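Local coordinates for pilin (Streptococcus pyogenes serotype M1, PDB 3GLD), which forms the backbone of the streptococcal pilus, its subunits stacking head to tail and joined by intermolecular isopeptide bonds, for adhesion to host cells, aggregation and biofilm formation, at residues D38-I43 / T63-V68; E44-V49 / V97-V102; K57-N62 / V90-P95; T121-V126 / V141-G146. The protein carries 2 engineered substitutions. All blocks are in the same frame, centred on the assembly; numbering follows the deposited sequence.

Interaction 1. Residues D38-I43 / T63-V68; sequences DFTFKI and TPMTKV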
# COMPACT_ATOMS: atom_id res chain seq x y z
N ASP A 38 -5.54 -8.02 -3.32
CA ASP A 38 -5.04 -8.35 -4.67
C ASP A 38 -4.77 -7.09 -5.46
O ASP A 38 -5.32 -6.03 -5.15
CB ASP A 38 -6.09 -9.16 -5.43
CG ASP A 38 -6.31 -10.54 -4.83
OD1 ASP A 38 -5.45 -10.98 -4.03
OD2 ASP A 38 -7.35 -11.17 -5.17
N PHE A 39 -3.92 -7.20 -6.49
CA PHE A 39 -3.89 -6.26 -7.59
C PHE A 39 -4.05 -7.05 -8.89
O PHE A 39 -3.43 -8.11 -9.04
CB PHE A 39 -2.59 -5.44 -7.61
CG PHE A 39 -2.43 -4.54 -6.43
CD1 PHE A 39 -3.18 -3.37 -6.33
CD2 PHE A 39 -1.58 -4.88 -5.38
CE1 PHE A 39 -3.06 -2.55 -5.21
CE2 PHE A 39 -1.44 -4.07 -4.27
CZ PHE A 39 -2.17 -2.90 -4.19
N THR A 40 -4.88 -6.54 -9.80
CA THR A 40 -5.30 -7.25 -10.98
C THR A 40 -4.79 -6.53 -12.24
O THR A 40 -4.71 -5.29 -12.28
CB THR A 40 -6.84 -7.42 -11.04
OG1 THR A 40 -7.25 -8.28 -9.97
CG2 THR A 40 -7.29 -8.10 -12.35
N PHE A 41 -4.44 -7.33 -13.24
CA PHE A 41 -3.90 -6.80 -14.50
C PHE A 41 -4.67 -7.43 -15.62
O PHE A 41 -5.03 -8.60 -15.56
CB PHE A 41 -2.39 -7.07 -14.61
CG PHE A 41 -1.64 -6.74 -13.35
CD1 PHE A 41 -1.25 -5.44 -13.07
CD2 PHE A 41 -1.34 -7.74 -12.42
CE1 PHE A 41 -0.59 -5.13 -11.89
CE2 PHE A 41 -0.67 -7.44 -11.24
CZ PHE A 41 -0.29 -6.13 -10.98
N LYS A 42 -4.92 -6.62 -16.65
CA LYS A 42 -5.74 -7.01 -17.77
C LYS A 42 -4.91 -6.90 -19.05
O LYS A 42 -4.11 -5.97 -19.22
CB LYS A 42 -6.94 -6.05 -17.86
CG LYS A 42 -7.98 -6.37 -18.95
CD LYS A 42 -9.13 -5.33 -18.98
CE LYS A 42 -8.68 -3.96 -19.48
NZ LYS A 42 -9.87 -3.08 -19.78
N ILE A 43 -5.13 -7.87 -19.94
CA ILE A 43 -4.62 -7.80 -21.32
C ILE A 43 -5.80 -7.88 -22.28
O ILE A 43 -6.68 -8.72 -22.12
CB ILE A 43 -3.61 -8.93 -21.65
CG1 ILE A 43 -3.01 -8.74 -23.05
CG2 ILE A 43 -4.28 -10.29 -21.55
CD1 ILE A 43 -1.61 -9.31 -23.20
N THR A 63 -8.16 -16.21 -20.56
CA THR A 63 -8.08 -15.60 -19.24
C THR A 63 -7.32 -14.28 -19.37
O THR A 63 -6.09 -14.24 -19.20
CB THR A 63 -7.40 -16.57 -18.24
OG1 THR A 63 -8.00 -17.87 -18.35
CG2 THR A 63 -7.57 -16.06 -16.80
N PRO A 64 -8.04 -13.19 -19.68
CA PRO A 64 -7.45 -11.87 -19.90
C PRO A 64 -6.93 -11.16 -18.63
O PRO A 64 -6.25 -10.13 -18.73
CB PRO A 64 -8.62 -11.05 -20.47
CG PRO A 64 -9.72 -12.01 -20.70
CD PRO A 64 -9.50 -13.17 -19.81
N MET A 65 -7.27 -11.69 -17.46
CA MET A 65 -6.84 -11.06 -16.23
C MET A 65 -5.93 -11.98 -15.45
O MET A 65 -6.08 -13.19 -15.47
CB MET A 65 -8.05 -10.64 -15.39
CG MET A 65 -9.03 -9.77 -16.16
SD MET A 65 -9.47 -8.27 -15.27
CE MET A 65 -10.64 -7.49 -16.40
N THR A 66 -4.95 -11.38 -14.79
CA THR A 66 -4.09 -12.09 -13.87
C THR A 66 -3.89 -11.21 -12.63
O THR A 66 -4.11 -9.98 -12.67
CB THR A 66 -2.74 -12.46 -14.53
OG1 THR A 66 -2.08 -13.47 -13.75
CG2 THR A 66 -1.82 -11.24 -14.70
N LYS A 67 -3.49 -11.83 -11.53
CA LYS A 67 -3.35 -11.06 -10.30
C LYS A 67 -2.14 -11.42 -9.48
O LYS A 67 -1.53 -12.48 -9.67
CB LYS A 67 -4.62 -11.13 -9.46
CG LYS A 67 -5.08 -12.48 -9.08
CD LYS A 67 -6.27 -12.37 -8.18
CE LYS A 67 -6.18 -13.42 -7.09
NZ LYS A 67 -7.51 -13.59 -6.47
N VAL A 68 -1.76 -10.48 -8.61
CA VAL A 68 -0.81 -10.71 -7.54
C VAL A 68 -1.57 -10.50 -6.23
O VAL A 68 -2.67 -9.92 -6.23
CB VAL A 68 0.39 -9.75 -7.62
CG1 VAL A 68 1.24 -10.02 -8.87
CG2 VAL A 68 -0.08 -8.28 -7.57

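Interaction 2. Residues E44-V49 / V97-V102; sequences EPDTTV and VYYYKV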
# COMPACT_ATOMS: atom_id res chain seq x y z
N GLU A 44 -5.81 -6.99 -23.28
CA GLU A 44 -6.84 -7.00 -24.31
C GLU A 44 -6.23 -6.75 -25.70
O GLU A 44 -5.16 -6.12 -25.80
CB GLU A 44 -7.91 -5.96 -24.03
CG GLU A 44 -7.37 -4.58 -23.71
CD GLU A 44 -8.45 -3.54 -23.53
OE1 GLU A 44 -9.64 -3.90 -23.40
OE2 GLU A 44 -8.11 -2.34 -23.53
N PRO A 45 -6.90 -7.22 -26.76
CA PRO A 45 -6.41 -6.89 -28.10
C PRO A 45 -6.33 -5.38 -28.30
O PRO A 45 -7.25 -4.65 -27.91
CB PRO A 45 -7.48 -7.51 -29.02
CG PRO A 45 -8.06 -8.64 -28.22
CD PRO A 45 -8.06 -8.13 -26.79
N ASP A 46 -5.23 -4.91 -28.87
CA ASP A 46 -5.11 -3.51 -29.28
C ASP A 46 -5.98 -3.22 -30.51
O ASP A 46 -5.72 -3.73 -31.60
CB ASP A 46 -3.64 -3.17 -29.57
CG ASP A 46 -3.44 -1.75 -30.02
OD1 ASP A 46 -4.44 -1.07 -30.35
OD2 ASP A 46 -2.27 -1.30 -30.05
N THR A 47 -7.00 -2.38 -30.32
CA THR A 47 -8.03 -2.08 -31.31
C THR A 47 -7.56 -1.09 -32.40
O THR A 47 -8.19 -0.97 -33.46
CB THR A 47 -9.34 -1.55 -30.60
OG1 THR A 47 -10.05 -2.66 -30.04
CG2 THR A 47 -10.28 -0.82 -31.55
N THR A 48 -6.45 -0.40 -32.12
CA THR A 48 -5.98 0.71 -32.94
C THR A 48 -4.98 0.31 -34.01
O THR A 48 -4.39 1.17 -34.67
CB THR A 48 -5.34 1.81 -32.05
OG1 THR A 48 -4.14 1.32 -31.45
CG2 THR A 48 -6.30 2.27 -30.95
N VAL A 49 -4.78 -1.00 -34.20
CA VAL A 49 -3.81 -1.50 -35.18
C VAL A 49 -4.29 -1.31 -36.61
O VAL A 49 -5.44 -1.64 -36.94
CB VAL A 49 -3.48 -3.00 -34.97
CG1 VAL A 49 -2.35 -3.43 -35.91
CG2 VAL A 49 -3.07 -3.24 -33.56
N VAL A 97 2.74 -10.02 -36.29
CA VAL A 97 2.87 -9.35 -35.00
C VAL A 97 1.49 -9.00 -34.50
O VAL A 97 0.74 -8.26 -35.14
CB VAL A 97 3.80 -8.12 -35.05
CG1 VAL A 97 4.03 -7.60 -33.65
CG2 VAL A 97 5.13 -8.48 -35.70
N TYR A 98 1.16 -9.59 -33.36
CA TYR A 98 -0.16 -9.45 -32.77
C TYR A 98 -0.11 -8.48 -31.58
O TYR A 98 0.67 -8.70 -30.62
CB TYR A 98 -0.69 -10.82 -32.36
CG TYR A 98 -0.96 -11.74 -33.55
CD1 TYR A 98 0.08 -12.35 -34.25
CD2 TYR A 98 -2.27 -11.97 -33.99
CE1 TYR A 98 -0.18 -13.18 -35.34
CE2 TYR A 98 -2.53 -12.80 -35.10
CZ TYR A 98 -1.48 -13.39 -35.75
OH TYR A 98 -1.74 -14.20 -36.82
N TYR A 99 -0.94 -7.44 -31.66
CA TYR A 99 -0.91 -6.31 -30.72
C TYR A 99 -1.93 -6.40 -29.59
O TYR A 99 -3.11 -6.67 -29.81
CB TYR A 99 -1.10 -4.98 -31.46
CG TYR A 99 0.13 -4.58 -32.23
CD1 TYR A 99 0.51 -5.29 -33.37
CD2 TYR A 99 0.91 -3.49 -31.84
CE1 TYR A 99 1.62 -4.94 -34.09
CE2 TYR A 99 2.04 -3.13 -32.56
CZ TYR A 99 2.38 -3.87 -33.69
OH TYR A 99 3.48 -3.57 -34.45
N TYR A 100 -1.45 -6.16 -28.38
CA TYR A 100 -2.31 -6.13 -27.20
C TYR A 100 -1.98 -4.90 -26.37
O TYR A 100 -0.93 -4.27 -26.54
CB TYR A 100 -2.06 -7.35 -26.32
CG TYR A 100 -2.38 -8.69 -26.93
CD1 TYR A 100 -1.46 -9.34 -27.76
CD2 TYR A 100 -3.60 -9.31 -26.68
CE1 TYR A 100 -1.74 -10.58 -28.33
CE2 TYR A 100 -3.89 -10.54 -27.23
CZ TYR A 100 -2.96 -11.17 -28.06
OH TYR A 100 -3.23 -12.41 -28.60
N LYS A 101 -2.86 -4.59 -25.42
CA LYS A 101 -2.59 -3.56 -24.42
C LYS A 101 -2.73 -4.19 -23.05
O LYS A 101 -3.68 -4.94 -22.82
CB LYS A 101 -3.56 -2.39 -24.56
CG LYS A 101 -3.46 -1.64 -25.86
CD LYS A 101 -3.74 -0.15 -25.67
CE LYS A 101 -3.61 0.59 -27.01
NZ LYS A 101 -4.49 1.78 -27.10
N VAL A 102 -1.78 -3.90 -22.17
CA VAL A 102 -1.78 -4.41 -20.80
C VAL A 102 -1.93 -3.24 -19.83
O VAL A 102 -1.15 -2.28 -19.90
CB VAL A 102 -0.48 -5.16 -20.49
CG1 VAL A 102 -0.42 -5.57 -19.00
CG2 VAL A 102 -0.36 -6.39 -21.39

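Interaction 3. Residues K57-N62 / V90-P95; sequences KGVALN and VTFEKP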
# COMPACT_ATOMS: atom_id res chain seq x y z
N LYS A 57 -4.48 -7.29 -34.98
CA LYS A 57 -5.11 -7.10 -33.69
C LYS A 57 -4.90 -8.39 -32.91
O LYS A 57 -4.99 -9.48 -33.48
CB LYS A 57 -6.60 -6.81 -33.84
CG LYS A 57 -6.88 -5.45 -34.46
CD LYS A 57 -8.38 -5.21 -34.69
CE LYS A 57 -8.62 -3.94 -35.53
NZ LYS A 57 -10.06 -3.74 -35.86
N GLY A 58 -4.60 -8.28 -31.61
CA GLY A 58 -4.35 -9.46 -30.79
C GLY A 58 -5.53 -10.41 -30.78
O GLY A 58 -6.67 -9.99 -30.96
N VAL A 59 -5.27 -11.71 -30.59
CA VAL A 59 -6.37 -12.67 -30.43
C VAL A 59 -6.65 -12.74 -28.91
O VAL A 59 -5.74 -12.98 -28.13
CB VAL A 59 -6.00 -14.08 -30.96
CG1 VAL A 59 -7.17 -15.06 -30.77
CG2 VAL A 59 -5.59 -14.03 -32.46
N ALA A 60 -7.91 -12.53 -28.52
CA ALA A 60 -8.30 -12.43 -27.11
C ALA A 60 -7.93 -13.70 -26.33
O ALA A 60 -8.06 -14.79 -26.84
CB ALA A 60 -9.79 -12.14 -26.99
N LEU A 61 -7.45 -13.55 -25.09
CA LEU A 61 -7.03 -14.71 -24.30
C LEU A 61 -8.22 -15.33 -23.61
O LEU A 61 -9.20 -14.64 -23.34
CB LEU A 61 -5.95 -14.33 -23.28
CG LEU A 61 -4.49 -14.22 -23.73
CD1 LEU A 61 -4.31 -13.08 -24.69
CD2 LEU A 61 -3.55 -13.98 -22.53
N ASN A 62 -8.15 -16.63 -23.33
CA ASN A 62 -9.15 -17.28 -22.49
C ASN A 62 -9.28 -16.68 -21.09
O ASN A 62 -10.37 -16.64 -20.53
CB ASN A 62 -8.85 -18.76 -22.35
CG ASN A 62 -9.25 -19.53 -23.57
OD1 ASN A 62 -10.07 -19.07 -24.38
ND2 ASN A 62 -8.68 -20.72 -23.72
N VAL A 90 -3.74 -19.79 -27.10
CA VAL A 90 -4.21 -18.86 -28.13
C VAL A 90 -3.92 -19.42 -29.53
O VAL A 90 -2.80 -19.83 -29.82
CB VAL A 90 -3.60 -17.44 -27.97
CG1 VAL A 90 -4.00 -16.55 -29.15
CG2 VAL A 90 -4.06 -16.81 -26.67
N THR A 91 -4.94 -19.47 -30.37
CA THR A 91 -4.72 -19.89 -31.76
C THR A 91 -4.37 -18.67 -32.63
O THR A 91 -5.21 -17.78 -32.81
CB THR A 91 -5.95 -20.62 -32.34
OG1 THR A 91 -6.40 -21.60 -31.41
CG2 THR A 91 -5.59 -21.32 -33.66
N PHE A 92 -3.13 -18.64 -33.12
CA PHE A 92 -2.69 -17.68 -34.15
C PHE A 92 -2.70 -18.37 -35.52
O PHE A 92 -1.96 -19.32 -35.74
CB PHE A 92 -1.29 -17.14 -33.84
CG PHE A 92 -1.18 -16.47 -32.49
CD1 PHE A 92 -1.73 -15.20 -32.29
CD2 PHE A 92 -0.54 -17.10 -31.43
CE1 PHE A 92 -1.64 -14.56 -31.06
CE2 PHE A 92 -0.43 -16.48 -30.18
CZ PHE A 92 -0.98 -15.19 -29.99
N GLU A 93 -3.53 -17.88 -36.43
CA GLU A 93 -3.72 -18.54 -37.71
C GLU A 93 -2.55 -18.38 -38.67
O GLU A 93 -2.30 -19.26 -39.48
CB GLU A 93 -5.04 -18.11 -38.37
CG GLU A 93 -6.30 -18.43 -37.53
CD GLU A 93 -6.64 -19.93 -37.44
OE1 GLU A 93 -6.31 -20.70 -38.37
OE2 GLU A 93 -7.27 -20.34 -36.44
N LYS A 94 -1.83 -17.26 -38.59
CA LYS A 94 -0.66 -17.05 -39.46
C LYS A 94 0.47 -16.30 -38.77
O LYS A 94 0.25 -15.67 -37.73
CB LYS A 94 -1.08 -16.34 -40.76
CG LYS A 94 -1.77 -15.01 -40.55
CD LYS A 94 -2.54 -14.59 -41.80
CE LYS A 94 -3.66 -15.57 -42.10
NZ LYS A 94 -4.65 -14.98 -43.03
N PRO A 95 1.68 -16.36 -39.34
CA PRO A 95 2.74 -15.59 -38.72
C PRO A 95 2.42 -14.10 -38.77
O PRO A 95 1.73 -13.63 -39.69
CB PRO A 95 3.95 -15.87 -39.60
CG PRO A 95 3.68 -17.21 -40.17
CD PRO A 95 2.20 -17.25 -40.39

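Interaction 4. Residues T121-V126 / V141-G146; sequences TVQVHV and VGYKEG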
# COMPACT_ATOMS: atom_id res chain seq x y z
N THR A 121 1.92 -1.40 -24.51
CA THR A 121 1.58 -2.05 -25.76
C THR A 121 2.43 -3.30 -25.82
O THR A 121 3.64 -3.26 -25.53
CB THR A 121 1.82 -1.13 -26.97
OG1 THR A 121 1.00 0.05 -26.81
CG2 THR A 121 1.41 -1.83 -28.27
N VAL A 122 1.78 -4.42 -26.13
CA VAL A 122 2.43 -5.71 -26.17
C VAL A 122 2.32 -6.30 -27.58
O VAL A 122 1.24 -6.34 -28.17
CB VAL A 122 1.84 -6.67 -25.09
CG1 VAL A 122 2.17 -8.14 -25.39
CG2 VAL A 122 2.37 -6.31 -23.68
N GLN A 123 3.48 -6.68 -28.11
CA GLN A 123 3.61 -7.32 -29.43
C GLN A 123 3.94 -8.79 -29.18
O GLN A 123 4.95 -9.09 -28.55
CB GLN A 123 4.78 -6.69 -30.19
CG GLN A 123 4.55 -5.27 -30.68
CD GLN A 123 5.78 -4.65 -31.38
OE1 GLN A 123 6.86 -5.24 -31.42
NE2 GLN A 123 5.62 -3.45 -31.90
N VAL A 124 3.07 -9.69 -29.61
CA VAL A 124 3.42 -11.11 -29.67
C VAL A 124 3.93 -11.42 -31.09
O VAL A 124 3.20 -11.26 -32.06
CB VAL A 124 2.25 -12.03 -29.30
CG1 VAL A 124 2.72 -13.51 -29.36
CG2 VAL A 124 1.71 -11.71 -27.89
N HIS A 125 5.20 -11.81 -31.18
CA HIS A 125 5.82 -12.21 -32.43
C HIS A 125 5.58 -13.70 -32.71
O HIS A 125 6.13 -14.58 -32.05
CB HIS A 125 7.31 -11.85 -32.43
CG HIS A 125 7.55 -10.39 -32.57
ND1 HIS A 125 7.26 -9.49 -31.56
CD2 HIS A 125 8.00 -9.65 -33.61
CE1 HIS A 125 7.55 -8.27 -31.97
NE2 HIS A 125 8.00 -8.34 -33.21
N VAL A 126 4.68 -13.94 -33.67
CA VAL A 126 4.32 -15.28 -34.08
C VAL A 126 5.11 -15.62 -35.35
O VAL A 126 4.93 -14.99 -36.39
CB VAL A 126 2.79 -15.40 -34.27
CG1 VAL A 126 2.38 -16.81 -34.69
CG2 VAL A 126 2.06 -15.00 -32.97
N VAL A 141 7.30 -8.80 -26.81
CA VAL A 141 7.89 -7.55 -26.35
C VAL A 141 6.82 -6.57 -25.90
O VAL A 141 5.74 -6.48 -26.48
CB VAL A 141 8.76 -6.86 -27.42
CG1 VAL A 141 9.80 -6.00 -26.73
CG2 VAL A 141 9.46 -7.86 -28.30
N GLY A 142 7.15 -5.83 -24.85
CA GLY A 142 6.28 -4.79 -24.34
C GLY A 142 6.97 -3.44 -24.29
O GLY A 142 8.17 -3.35 -24.14
N TYR A 143 6.20 -2.39 -24.45
CA TYR A 143 6.81 -1.09 -24.34
C TYR A 143 5.82 -0.08 -23.87
O TYR A 143 4.62 -0.13 -24.17
CB TYR A 143 7.45 -0.64 -25.67
CG TYR A 143 6.55 -0.74 -26.88
CD1 TYR A 143 6.58 -1.87 -27.70
CD2 TYR A 143 5.68 0.31 -27.22
CE1 TYR A 143 5.76 -1.96 -28.83
CE2 TYR A 143 4.85 0.22 -28.35
CZ TYR A 143 4.89 -0.91 -29.15
OH TYR A 143 4.08 -1.01 -30.26
N LYS A 144 6.34 0.83 -23.07
CA LYS A 144 5.71 2.09 -22.85
C LYS A 144 6.71 3.08 -23.39
O LYS A 144 7.93 2.92 -23.24
CB LYS A 144 5.41 2.33 -21.36
CG LYS A 144 6.61 2.31 -20.41
CD LYS A 144 6.26 2.98 -19.10
CE LYS A 144 7.23 2.57 -17.98
NZ LYS A 144 6.87 3.24 -16.69
N GLU A 145 6.17 4.06 -24.11
CA GLU A 145 6.91 5.24 -24.52
C GLU A 145 8.29 5.04 -25.15
O GLU A 145 9.23 5.80 -24.91
CB GLU A 145 6.93 6.21 -23.34
CG GLU A 145 5.55 6.24 -22.69
CD GLU A 145 5.30 7.46 -21.87
OE1 GLU A 145 6.27 8.03 -21.32
OE2 GLU A 145 4.10 7.85 -21.79
N GLY A 146 8.40 4.02 -26.00
CA GLY A 146 9.55 3.93 -26.89
C GLY A 146 10.81 3.41 -26.26
O GLY A 146 11.92 3.59 -26.79
O HOH W 1 2.07 1.81 -24.55

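Interaction 1. Residues D38-I43 / T63-V68
Strands 38-43 and 65-68 run antiparallel, their axes 4.6 Å apart and 153° between their directions, as neighbours in a sheet of the pilin's all-beta, isopeptide-containing N-terminal domain. F39/V68 and F41/T66 are hydrogen-bonded pairs, and T40/K67 and K42/M65 are the non-hydrogen-bonded pairs that alternate with them. The shortest rung, F41 N to T66 O at 2.7 Å, lies nearly along the C=O axis, whereas F39 N meets V68 O from above the carbonyl plane. I43 N adds a fifth bond, to P64 O, carrying the ladder to the residue just before strand 65-70 begins.

F39, F41, T66 and V68 share one face. There V68 CG2, in the crowded position between backbone N and carbonyl carbon, touches F39 CB at 3.8 Å and also approaches the edge of the F41 ring near CE2. That ring packs against K23 and A104; in the natural protein K23 is cross-linked to N155 by an isopeptide bond, and A104 is an engineered alanine replacing the residue that autocatalyses it. T66 OG1 is held by E84 O of strand 80-86.

T40, K42, M65 and K67 lie on the other face. M65 bends at its second torsion, setting SD 3.6 Å from T40 CG2, while CE rests 3.7 Å from K42 CD, the two long chains side by side and pointing the same way. K67 starts from the crowded first torsion (chi1 57°) and crosses D38 obliquely to make a salt bridge. D38 OD1 is engaged by T69 OG1; D38 OD2 receives K67 NZ at 2.8 Å, from above the carboxylate plane.

Interaction 2. Residues E44-V49 / V97-V102
Y99 is where segment 97-102 first meets segment 44-49. Its carbonyl oxygen accepts from D46 N at 2.9 Å, but the donor stands above the carbonyl plane and the C=O...N angle is only 121°, a rung straight at the hydrogen but oblique to the carbonyl where segment 44-49 leaves the strand. Y99 CB touches two side chains: V49 CG2 at 3.4 Å, arriving at about a right angle, and D46 CB. D46 and Y99 then run side by side in the same direction, with the carboxylate turned 73° from the tyrosine ring.

Y100 sits opposite P45 in a non-hydrogen-bonded pair whose side chains diverge. Its CB comes 3.4 Å from E44 O, which lies at the edge of the ring. The phenol reaches away to V59 O, and F87 meets the ring edge-to-face.

K101 pairs with E44 through two straight backbone bonds: K101 N to E44 O at 2.8 Å, nearly along the C=O axis, and E44 N back to K101 O. The lysine chain bends at its second torsion and crosses D46 obliquely, so that CE packs on the carboxylate while NZ stays 4.3 Å from D46 OD1, beyond a salt bridge. That positive charge would still favour an ionised aspartate.

D46 CG lies anti to its backbone N, turning OD1 forward to the residues that follow. Two bonds grip it, from T48 N and, on the syn lone pair, from T48 OG1 at 2.6 Å. Strand 37-45 thus peels away from its antiparallel neighbour 96-104 into an Asx turn.

Interaction 3. Residues K57-N62 / V90-P95
V59 O is the best-held polar atom here, and one hydrogen bond grips it, from Y100 OH of strand 96-104. K94 O is held in the same way by a single tyrosine hydroxyl, that of Y98. These bonds tie each loop to the sheet; what joins the loops to each other is packing, mostly of apolar side chains.

V90 is central to that packing, and its two methyl branches go to different partners. CG1, anti to the backbone N (chi1 174°), comes 3.7 Å from V59 CB and 3.9 Å from V59 CG1, the two valines sliding past each other in opposite directions. CG2, anti to the carbonyl carbon, meets L61 CG at 3.9 Å, with the leucine crossing obliquely.

Both segments are irregular connections of the all-beta N-terminal domain: 57-62 leads from strand 55-57 to strand 65-70, while the loop at 90-95 leads from strand 80-86 to strand 96-104. Their buried members, L61 and F92, both rest on Y100. L61 also touches I43, while F92 packs on V124 and V126 of strand 119-129 and meets the Y98 ring at about 55°.

Within its own loop V90 CG1 also lies over one face of the F92 ring, 3.4 Å above the plane and offset toward the rim. V59 reaches the same ring obliquely, with CG2 4.0 Å from F92 CD1. V59 CG2 also lies 3.8 Å from T91 O, setting the valine against backbone as well as side chains.

Interaction 4. Residues T121-V126 / V141-G146
T121 begins the pairing: its N donates to Y143 O at 3.0 Å and its O accepts from Y143 N nearly along the C=O axis. A water seals this end, accepting from T121 OG1 at 3.1 Å and donating to Y143 O. Y143 takes the crowded first torsion (chi1 51°), which lays its ring alongside the threonine. T121 CB then lies 3.6 Å from Y143 CE2, T121 CG2 lies 3.4 Å from Y143 OH, and T121 O sits over one face, toward the rim.

V122 faces the other way, across from G142 and onto V102 of strand 96-104.

Q123 restores the two-bond pattern with V141; its N to V141 O bond, 2.8 Å, is almost straight at 171°. Its extended chain crosses Y143 at about a right angle, the amide plane 84° from the ring. NE2 approaches the ring edge and makes a weak bond to Y143 OH at 3.3 Å, while OE1 has a weak bond from K148, whose intersubunit cross-link in the pilus is not made here.

H125 brings CE1 to 4.2 Å from V141 CG2 and stacks on Y139. The whole is the antiparallel ladder of a beta hairpin, strands 119-129 and 134-144.

Overall arrangement
From the N terminus, strand 37-45 supplies the first segment of interaction 1 and the start of that of interaction 2, which runs on into a turn. Interaction 1 closes its loop at 63-68, after 57-62 has opened interaction 3, so it crosses both interaction 2 and interaction 3. The chain then passes 90-95, completing interaction 3, and reaches 97-102, completing interaction 2, which therefore encloses interaction 3. Interaction 4 follows in series. Strand 96-104 links the contacts across the sheet: I43 packs on Y100 and V102, and backbone bonds join Y98 to V124 and Y100 to V122. The loops of interaction 3 tie in where G58 meets P45 and P95 meets V126.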